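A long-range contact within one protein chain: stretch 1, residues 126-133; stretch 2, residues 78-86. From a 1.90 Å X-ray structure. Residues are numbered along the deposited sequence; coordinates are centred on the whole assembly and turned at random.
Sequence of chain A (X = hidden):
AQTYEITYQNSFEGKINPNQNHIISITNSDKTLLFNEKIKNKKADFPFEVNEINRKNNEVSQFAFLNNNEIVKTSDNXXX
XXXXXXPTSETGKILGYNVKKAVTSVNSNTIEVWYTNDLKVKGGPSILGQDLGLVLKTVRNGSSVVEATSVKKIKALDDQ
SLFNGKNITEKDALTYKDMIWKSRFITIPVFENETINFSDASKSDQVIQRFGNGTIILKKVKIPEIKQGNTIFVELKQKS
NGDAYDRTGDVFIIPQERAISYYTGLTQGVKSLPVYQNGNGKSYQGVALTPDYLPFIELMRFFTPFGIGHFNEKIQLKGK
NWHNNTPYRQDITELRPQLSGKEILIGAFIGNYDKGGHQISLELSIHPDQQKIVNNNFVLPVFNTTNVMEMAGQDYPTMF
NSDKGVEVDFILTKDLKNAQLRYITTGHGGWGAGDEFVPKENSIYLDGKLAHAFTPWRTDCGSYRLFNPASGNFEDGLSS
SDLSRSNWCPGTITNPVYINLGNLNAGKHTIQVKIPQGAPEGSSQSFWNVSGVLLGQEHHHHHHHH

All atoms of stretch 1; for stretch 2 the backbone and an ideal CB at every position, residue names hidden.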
# COMPACT_ATOMS: atom_id res chain seq x y z
N SER A 126 -3.19 -17.87 29.17
CA SER A 126 -3.69 -16.67 28.50
C SER A 126 -4.05 -15.64 29.58
O SER A 126 -3.96 -15.92 30.77
CB SER A 126 -4.92 -16.98 27.62
OG SER A 126 -6.06 -17.23 28.42
N ILE A 127 -4.49 -14.46 29.19
CA ILE A 127 -4.92 -13.46 30.19
C ILE A 127 -6.19 -13.89 31.00
O ILE A 127 -6.40 -13.42 32.14
CB ILE A 127 -5.19 -12.12 29.49
CG1 ILE A 127 -5.26 -10.96 30.51
CG2 ILE A 127 -6.45 -12.21 28.64
CD1 ILE A 127 -4.02 -10.76 31.35
N LEU A 128 -7.02 -14.76 30.43
CA LEU A 128 -8.29 -15.13 31.05
C LEU A 128 -8.12 -15.95 32.31
O LEU A 128 -7.40 -16.95 32.32
CB LEU A 128 -9.19 -15.88 30.09
CG LEU A 128 -9.63 -15.10 28.86
CD1 LEU A 128 -10.47 -15.98 27.96
CD2 LEU A 128 -10.36 -13.82 29.25
N GLY A 129 -8.75 -15.51 33.39
CA GLY A 129 -8.71 -16.22 34.67
C GLY A 129 -7.52 -15.97 35.57
O GLY A 129 -7.42 -16.61 36.63
N GLN A 130 -6.63 -15.05 35.17
CA GLN A 130 -5.38 -14.80 35.89
C GLN A 130 -5.57 -14.29 37.29
O GLN A 130 -4.65 -14.35 38.08
CB GLN A 130 -4.55 -13.73 35.17
CG GLN A 130 -3.95 -14.18 33.86
CD GLN A 130 -2.66 -14.93 34.03
OE1 GLN A 130 -1.98 -14.84 35.07
NE2 GLN A 130 -2.29 -15.66 33.00
N ASP A 131 -6.73 -13.73 37.61
CA ASP A 131 -6.98 -13.38 39.01
C ASP A 131 -7.69 -14.47 39.81
O ASP A 131 -7.88 -14.29 41.00
CB ASP A 131 -7.74 -12.07 39.14
CG ASP A 131 -7.51 -11.42 40.49
OD1 ASP A 131 -6.36 -11.44 41.00
OD2 ASP A 131 -8.49 -10.93 41.06
N LEU A 132 -8.09 -15.58 39.19
CA LEU A 132 -8.82 -16.65 39.92
C LEU A 132 -7.91 -17.59 40.70
O LEU A 132 -8.30 -18.14 41.73
CB LEU A 132 -9.65 -17.51 38.97
CG LEU A 132 -10.78 -16.83 38.19
CD1 LEU A 132 -11.39 -17.82 37.20
CD2 LEU A 132 -11.85 -16.27 39.12
N GLY A 133 -6.71 -17.79 40.17
CA GLY A 133 -5.79 -18.77 40.68
C GLY A 133 -4.77 -19.07 39.60
O GLY A 133 -4.53 -18.23 38.73
N UNK A 78 -6.73 -2.32 35.13
CA UNK A 78 -8.16 -2.62 35.20
C UNK A 78 -8.55 -3.90 34.48
O UNK A 78 -9.72 -4.30 34.54
CB UNK A 78 -8.96 -1.45 34.62
N UNK A 79 -7.60 -4.56 33.80
CA UNK A 79 -7.96 -5.69 32.94
C UNK A 79 -8.56 -6.88 33.71
O UNK A 79 -9.60 -7.43 33.34
CB UNK A 79 -6.72 -6.16 32.17
N UNK A 80 -7.88 -7.29 34.78
CA UNK A 80 -8.32 -8.46 35.55
C UNK A 80 -9.70 -8.21 36.16
O UNK A 80 -10.58 -9.04 36.03
CB UNK A 80 -7.31 -8.79 36.65
N UNK A 81 -9.87 -7.04 36.78
CA UNK A 81 -11.15 -6.69 37.43
C UNK A 81 -12.34 -6.78 36.48
O UNK A 81 -13.43 -7.15 36.90
CB UNK A 81 -11.07 -5.27 38.01
N UNK A 82 -12.13 -6.48 35.19
CA UNK A 82 -13.22 -6.53 34.21
C UNK A 82 -13.65 -7.92 33.75
O UNK A 82 -14.70 -8.05 33.14
CB UNK A 82 -12.81 -5.72 32.98
N UNK A 83 -12.86 -8.95 34.01
CA UNK A 83 -13.22 -10.29 33.54
C UNK A 83 -14.43 -10.73 34.33
O UNK A 83 -14.46 -10.51 35.53
CB UNK A 83 -12.07 -11.28 33.69
N UNK A 84 -15.41 -11.32 33.67
CA UNK A 84 -16.63 -11.82 34.30
C UNK A 84 -16.70 -13.32 34.19
O UNK A 84 -16.83 -13.84 33.08
CB UNK A 84 -17.87 -11.19 33.67
N UNK A 85 -16.64 -14.01 35.32
CA UNK A 85 -16.75 -15.47 35.37
C UNK A 85 -18.01 -15.95 36.10
O UNK A 85 -18.44 -15.34 37.08
CB UNK A 85 -15.51 -16.06 36.05
N UNK A 86 -18.60 -17.03 35.59
CA UNK A 86 -19.68 -17.72 36.27
C UNK A 86 -19.10 -18.96 36.96
O UNK A 86 -18.33 -19.71 36.33
CB UNK A 86 -20.79 -18.10 35.29

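Position 78 has no atom of stretch 1 within 5.5 Å of its ideal CB, so this contact sets no preference there. The deposited residue is Thr78, whose OG1 accepts a hydrogen bond from the side chain of position 82.

At position 79, phi/psi of -63/-50 is helical, and CA-to-CB points toward stretch 1, with the ideal CB 5.3 Å from Ile127 CG1. That gap leaves room for further carbon atoms, and the neighbour is aliphatic, so valine, isoleucine, leucine or methionine would all suit. The residue is Ile79; its CG2 packs against Ile127 CG1 at 4.0 Å.

Position 80 is also helical and points toward stretch 1, but more closely: its ideal CB lies 4.1 Å from Asp131 CB. The backbones are near as well, with the CA atom of position 80 and Asp131 CA 6.2 Å apart. The carboxylate of Asp131 might argue for a basic group, yet the carbons of Ile127 and Gln130 favour a medium-sized apolar chain such as leucine or methionine. Leu80 is found, in the m,t rotamer. Its CD2 approaches Gln130 CB at 3.8 Å and Ile127 CD1 at 4.2 Å, while CD1 lies 4.1 Å from Asp131 CB, so the branched end spans three residues.

Position 81 points away and position 82 is out of reach; small or polar residues are equally admissible at both. They are Ala81 and Lys82, whose NZ donates to Thr78 OG1 at 3.2 Å.

Position 83 is where the visible backbone is most informative. Its CB points toward the type II turn from Ile127 to Gln130, and lies 5.4 Å from Gly129 N. Nearby, Ile127 O offers an acceptor and Gly129 N a donor. A side chain long enough to span the gap and carrying both functions would answer them; glutamine fits well, while glutamate could serve only the donor and lysine or arginine only the acceptor. The residue is Gln83, nearly extended (chi1 -62°, chi2 -174°). Its OE1 accepts from Gly129 N at 2.8 Å (156°), and its NE2 donates to Ile127 O at 2.9 Å (178°). The two bonds fix the orientation of the amide. Water 1 donates to Gln83 OE1 at 2.8 Å and accepts from Asp131 N at 2.9 Å, extending the link along stretch 1.

Position 84 meets nothing of stretch 1, so many residues would do; it is Glu84.

At position 85, phi/psi of -115/142 is extended and CB points toward stretch 1, 4.6 Å from Leu132 CD1. Leu128 and Leu132 offer apolar carbons, and Gly129 between them has no side chain, which suggests a large apolar or aromatic group. Phe85 fills the site. Leu132 CD1 sits over one ring face, 3.9 Å from the centroid and 8° off the normal, a CH-pi contact. Phe85 CZ reaches Gly129 N at 3.5 Å; an ideal CB on Gly129 would be 3.9 Å from that same CZ.

Position 86 is again out of reach, compatible with most residues, and carries Lys86.

Stretch 2 (78-86) TILAKQEFK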
# COMPACT_ATOMS: atom_id res chain seq x y z
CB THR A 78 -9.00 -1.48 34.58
OG1 THR A 78 -8.84 -1.45 33.15
CG2 THR A 78 -8.62 -0.13 35.18
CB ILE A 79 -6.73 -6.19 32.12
CG1 ILE A 79 -6.30 -5.11 31.12
CG2 ILE A 79 -7.06 -7.49 31.40
CD1 ILE A 79 -5.23 -5.55 30.14
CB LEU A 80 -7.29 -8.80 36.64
CG LEU A 80 -5.92 -9.20 36.07
CD1 LEU A 80 -5.00 -9.71 37.15
CD2 LEU A 80 -6.09 -10.21 34.95
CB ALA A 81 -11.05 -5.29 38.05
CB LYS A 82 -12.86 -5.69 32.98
CG LYS A 82 -12.84 -4.19 33.27
CD LYS A 82 -12.27 -3.42 32.09
CE LYS A 82 -12.21 -1.94 32.40
NZ LYS A 82 -11.47 -1.21 31.35
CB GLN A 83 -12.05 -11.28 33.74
CG GLN A 83 -10.82 -10.86 32.95
CD GLN A 83 -9.68 -11.86 33.00
OE1 GLN A 83 -9.72 -12.86 33.72
NE2 GLN A 83 -8.66 -11.60 32.19
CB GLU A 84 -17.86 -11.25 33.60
CG GLU A 84 -18.17 -9.81 33.92
CD GLU A 84 -19.53 -9.40 33.36
OE1 GLU A 84 -19.65 -9.19 32.14
OE2 GLU A 84 -20.49 -9.31 34.16
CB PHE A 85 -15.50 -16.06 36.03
CG PHE A 85 -14.33 -16.11 35.11
CD1 PHE A 85 -14.18 -17.15 34.20
CD2 PHE A 85 -13.39 -15.08 35.10
CE1 PHE A 85 -13.11 -17.18 33.32
CE2 PHE A 85 -12.32 -15.11 34.21
CZ PHE A 85 -12.19 -16.15 33.33
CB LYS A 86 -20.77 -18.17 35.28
CG LYS A 86 -21.35 -17.09 34.37
CD LYS A 86 -22.43 -16.25 35.06
CE LYS A 86 -21.88 -15.01 35.74
NZ LYS A 86 -21.31 -14.02 34.78
O HOH W 1 -9.33 -13.58 36.35
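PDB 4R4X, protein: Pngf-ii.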